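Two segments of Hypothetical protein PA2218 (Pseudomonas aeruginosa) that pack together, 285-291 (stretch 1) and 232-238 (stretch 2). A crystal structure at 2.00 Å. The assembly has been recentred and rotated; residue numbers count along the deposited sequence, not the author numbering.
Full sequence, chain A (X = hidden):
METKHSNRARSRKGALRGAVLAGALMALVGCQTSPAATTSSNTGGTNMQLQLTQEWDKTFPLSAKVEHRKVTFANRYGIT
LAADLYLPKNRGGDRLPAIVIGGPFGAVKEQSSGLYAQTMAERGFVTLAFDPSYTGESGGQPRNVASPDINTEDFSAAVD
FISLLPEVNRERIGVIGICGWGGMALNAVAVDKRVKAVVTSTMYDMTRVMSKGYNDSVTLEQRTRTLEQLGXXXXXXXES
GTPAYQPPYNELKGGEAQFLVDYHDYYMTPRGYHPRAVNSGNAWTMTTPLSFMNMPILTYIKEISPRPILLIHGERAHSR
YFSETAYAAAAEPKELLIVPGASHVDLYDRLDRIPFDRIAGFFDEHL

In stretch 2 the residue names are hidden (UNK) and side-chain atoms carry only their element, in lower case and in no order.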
# COMPACT_ATOMS: atom_id res chain seq x y z
N THR A 285 1.81 -8.79 14.33
CA THR A 285 1.54 -9.36 15.65
C THR A 285 0.45 -10.39 15.40
O THR A 285 -0.32 -10.26 14.44
CB THR A 285 0.99 -8.31 16.60
OG1 THR A 285 -0.20 -7.74 16.03
CG2 THR A 285 2.02 -7.22 16.86
N MET A 286 0.38 -11.41 16.25
CA MET A 286 -0.63 -12.44 16.10
C MET A 286 -2.05 -11.89 16.19
O MET A 286 -2.95 -12.39 15.54
CB MET A 286 -0.43 -13.55 17.15
CG MET A 286 0.75 -14.49 16.86
SD MET A 286 0.88 -15.88 18.03
CE MET A 286 -0.36 -16.95 17.38
N THR A 287 -2.26 -10.83 16.97
CA THR A 287 -3.61 -10.29 17.09
C THR A 287 -4.00 -9.18 16.10
O THR A 287 -5.09 -8.61 16.20
CB THR A 287 -3.88 -9.82 18.55
OG1 THR A 287 -2.86 -8.91 18.98
CG2 THR A 287 -3.90 -11.03 19.48
N THR A 288 -3.14 -8.89 15.14
CA THR A 288 -3.43 -7.84 14.14
C THR A 288 -4.77 -8.02 13.41
O THR A 288 -5.49 -7.06 13.19
CB THR A 288 -2.29 -7.73 13.09
OG1 THR A 288 -1.22 -6.93 13.63
CG2 THR A 288 -2.79 -7.10 11.80
N PRO A 289 -5.11 -9.26 13.02
CA PRO A 289 -6.37 -9.52 12.31
C PRO A 289 -7.67 -9.06 12.98
O PRO A 289 -8.67 -8.83 12.31
CB PRO A 289 -6.35 -11.03 12.11
CG PRO A 289 -4.88 -11.34 12.02
CD PRO A 289 -4.32 -10.50 13.13
N LEU A 290 -7.67 -8.92 14.30
CA LEU A 290 -8.89 -8.51 15.00
C LEU A 290 -9.61 -7.28 14.43
O LEU A 290 -10.83 -7.28 14.33
CB LEU A 290 -8.60 -8.30 16.49
CG LEU A 290 -8.33 -9.58 17.28
CD1 LEU A 290 -7.81 -9.22 18.65
CD2 LEU A 290 -9.61 -10.42 17.37
N SER A 291 -8.86 -6.25 14.06
CA SER A 291 -9.50 -5.05 13.52
C SER A 291 -10.01 -5.29 12.10
O SER A 291 -11.16 -4.96 11.79
CB SER A 291 -8.53 -3.86 13.53
OG SER A 291 -7.37 -4.13 12.77
N UNK A 232 -7.64 -16.14 23.01
CA UNK A 232 -6.66 -16.82 23.86
C UNK A 232 -5.30 -16.12 23.74
O UNK A 232 -4.56 -15.99 24.72
o UNK A 232 -7.05 -19.15 26.06
c UNK A 232 -7.93 -19.37 25.22
c UNK A 232 -6.48 -18.28 23.44
n UNK A 232 -9.15 -19.76 25.56
c UNK A 232 -7.65 -19.21 23.74
N UNK A 233 -4.98 -15.65 22.53
CA UNK A 233 -3.70 -14.99 22.31
C UNK A 233 -3.63 -13.66 23.05
O UNK A 233 -2.57 -13.29 23.57
o UNK A 233 -1.15 -16.59 20.90
c UNK A 233 -3.44 -14.78 20.81
n UNK A 233 0.06 -14.87 21.69
c UNK A 233 -2.00 -14.39 20.49
c UNK A 233 -0.99 -15.38 21.05
N UNK A 234 -4.75 -12.95 23.11
CA UNK A 234 -4.77 -11.68 23.83
C UNK A 234 -4.36 -11.92 25.28
O UNK A 234 -3.63 -11.13 25.86
n UNK A 234 -7.97 -6.83 21.61
c UNK A 234 -6.16 -11.03 23.79
c UNK A 234 -7.41 -7.01 22.79
n UNK A 234 -6.93 -5.98 23.46
c UNK A 234 -7.72 -9.46 22.62
n UNK A 234 -7.28 -8.24 23.29
c UNK A 234 -6.56 -10.44 22.45
N UNK A 235 -4.85 -13.00 25.88
CA UNK A 235 -4.50 -13.31 27.26
C UNK A 235 -3.01 -13.59 27.41
O UNK A 235 -2.36 -13.08 28.33
c UNK A 235 -9.40 -16.79 28.04
c UNK A 235 -5.31 -14.50 27.79
c UNK A 235 -10.16 -14.76 29.13
c UNK A 235 -6.68 -14.14 28.31
n UNK A 235 -8.36 -13.02 29.30
c UNK A 235 -7.85 -14.97 28.32
c UNK A 235 -7.04 -12.96 28.91
c UNK A 235 -10.40 -16.03 28.67
c UNK A 235 -8.12 -16.27 27.86
c UNK A 235 -8.88 -14.24 28.95
N UNK A 236 -2.45 -14.40 26.51
CA UNK A 236 -1.02 -14.69 26.57
C UNK A 236 -0.20 -13.41 26.43
O UNK A 236 0.76 -13.20 27.18
c UNK A 236 -0.92 -17.12 25.74
n UNK A 236 2.01 -18.71 23.79
c UNK A 236 -0.22 -18.03 24.72
c UNK A 236 -0.61 -15.66 25.45
c UNK A 236 1.30 -17.92 24.83
N UNK A 237 -0.57 -12.56 25.48
CA UNK A 237 0.15 -11.30 25.28
C UNK A 237 0.01 -10.43 26.53
O UNK A 237 0.97 -9.80 26.96
o UNK A 237 0.72 -12.12 22.66
o UNK A 237 -0.95 -10.98 21.80
c UNK A 237 -0.19 -11.27 22.75
c UNK A 237 -0.38 -10.53 24.07
N UNK A 238 -1.18 -10.40 27.11
CA UNK A 238 -1.41 -9.59 28.30
C UNK A 238 -0.58 -10.10 29.47
O UNK A 238 -0.06 -9.31 30.26
c UNK A 238 -2.90 -9.60 28.67
O HOH W 1 -0.12 -10.89 19.11
O HOH W 2 -2.59 -8.70 21.85

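Position 232 carries five side-chain atoms: three carbons in a row, the third bonded to one oxygen and one nitrogen. That is a terminal amide on a two-methylene stem, so the residue is Gln 232. Its side chain is out of reach of stretch 1 and takes no part in the contact.

Position 233 has the same composition and branching, three carbons with one oxygen and one nitrogen on the third, but it is buried and its CA-to-CB bond points toward stretch 1. The middle carbon lies 4.0 Å from CG2 of Thr 287, and the amide oxygen lies 3.6 Å from SD of Met 286. The residue is Gln 233; with chi1 at -167° (t) and chi2 at 54° (p), its OE1 faces the sulfur.

Position 234 shows seven side-chain atoms: three carbons, a nitrogen, then a carbon bearing two further nitrogens. This planar group is a guanidinium, which identifies Arg 234. Its CA-to-CB bond points sideways, yet the end of the chain comes nearer: NH1 of Arg 234 sits 3.8 Å from CD1 of Leu 290, which approaches the guanidinium obliquely. Lower on the chain, CG of Arg 234 is 4.0 Å from CG2 of Thr 287.

Position 235 has one carbon followed by fused five- and six-membered rings holding eight carbons and one nitrogen. Only an indole fits, so this is Trp 235. It is out of reach of stretch 1.

Position 236 is an unbranched run of four carbons ending in nitrogen, hence Lys 236. Its side chain is exposed and makes no contact with stretch 1.

Position 237 has two carbons, the second carrying two oxygens: a short carboxylate. One oxygen is 3.8 Å from CG2 of Thr 287. The residue is Asp 237, and that oxygen is OD2. OD1 of Asp 237 instead accepts a hydrogen bond from Gln 233 NE2 at 3.0 Å, with an N-H...O angle of 157°, linking side chains one helical turn apart.

Position 238 has a single side-chain carbon and is therefore Ala 238, which makes no contact with stretch 1.

The contact places one side of a helix against the turn and following segment of stretch 1. The closest CA pair is Thr 287 CA and Arg 234 CA, at 7.0 Å. The methyl CG2 of Thr 287 is the common element, touching positions 233, 234 and 237. A type I turn from Thr 285 to Thr 288 presents this residue; it is held by Thr 288 N to Thr 285 O at 3.2 Å and by the hydroxyls OG1 of Thr 285 and OG1 of Thr 288 at 2.7 Å. No direct hydrogen bond crosses the interface, so polar linkage runs through water. Asp 237 OD2 accepts from the O atoms of both waters at 2.8 Å; water 1 also accepts from Thr 287 N at 3.0 Å, while water 2 bonds Thr 287 OG1 at 2.9 Å. The buried area totals 249 Å², a small patch of van der Waals packing supplemented by two water bridges.

Stretch 2 232-238: QQRWKDA
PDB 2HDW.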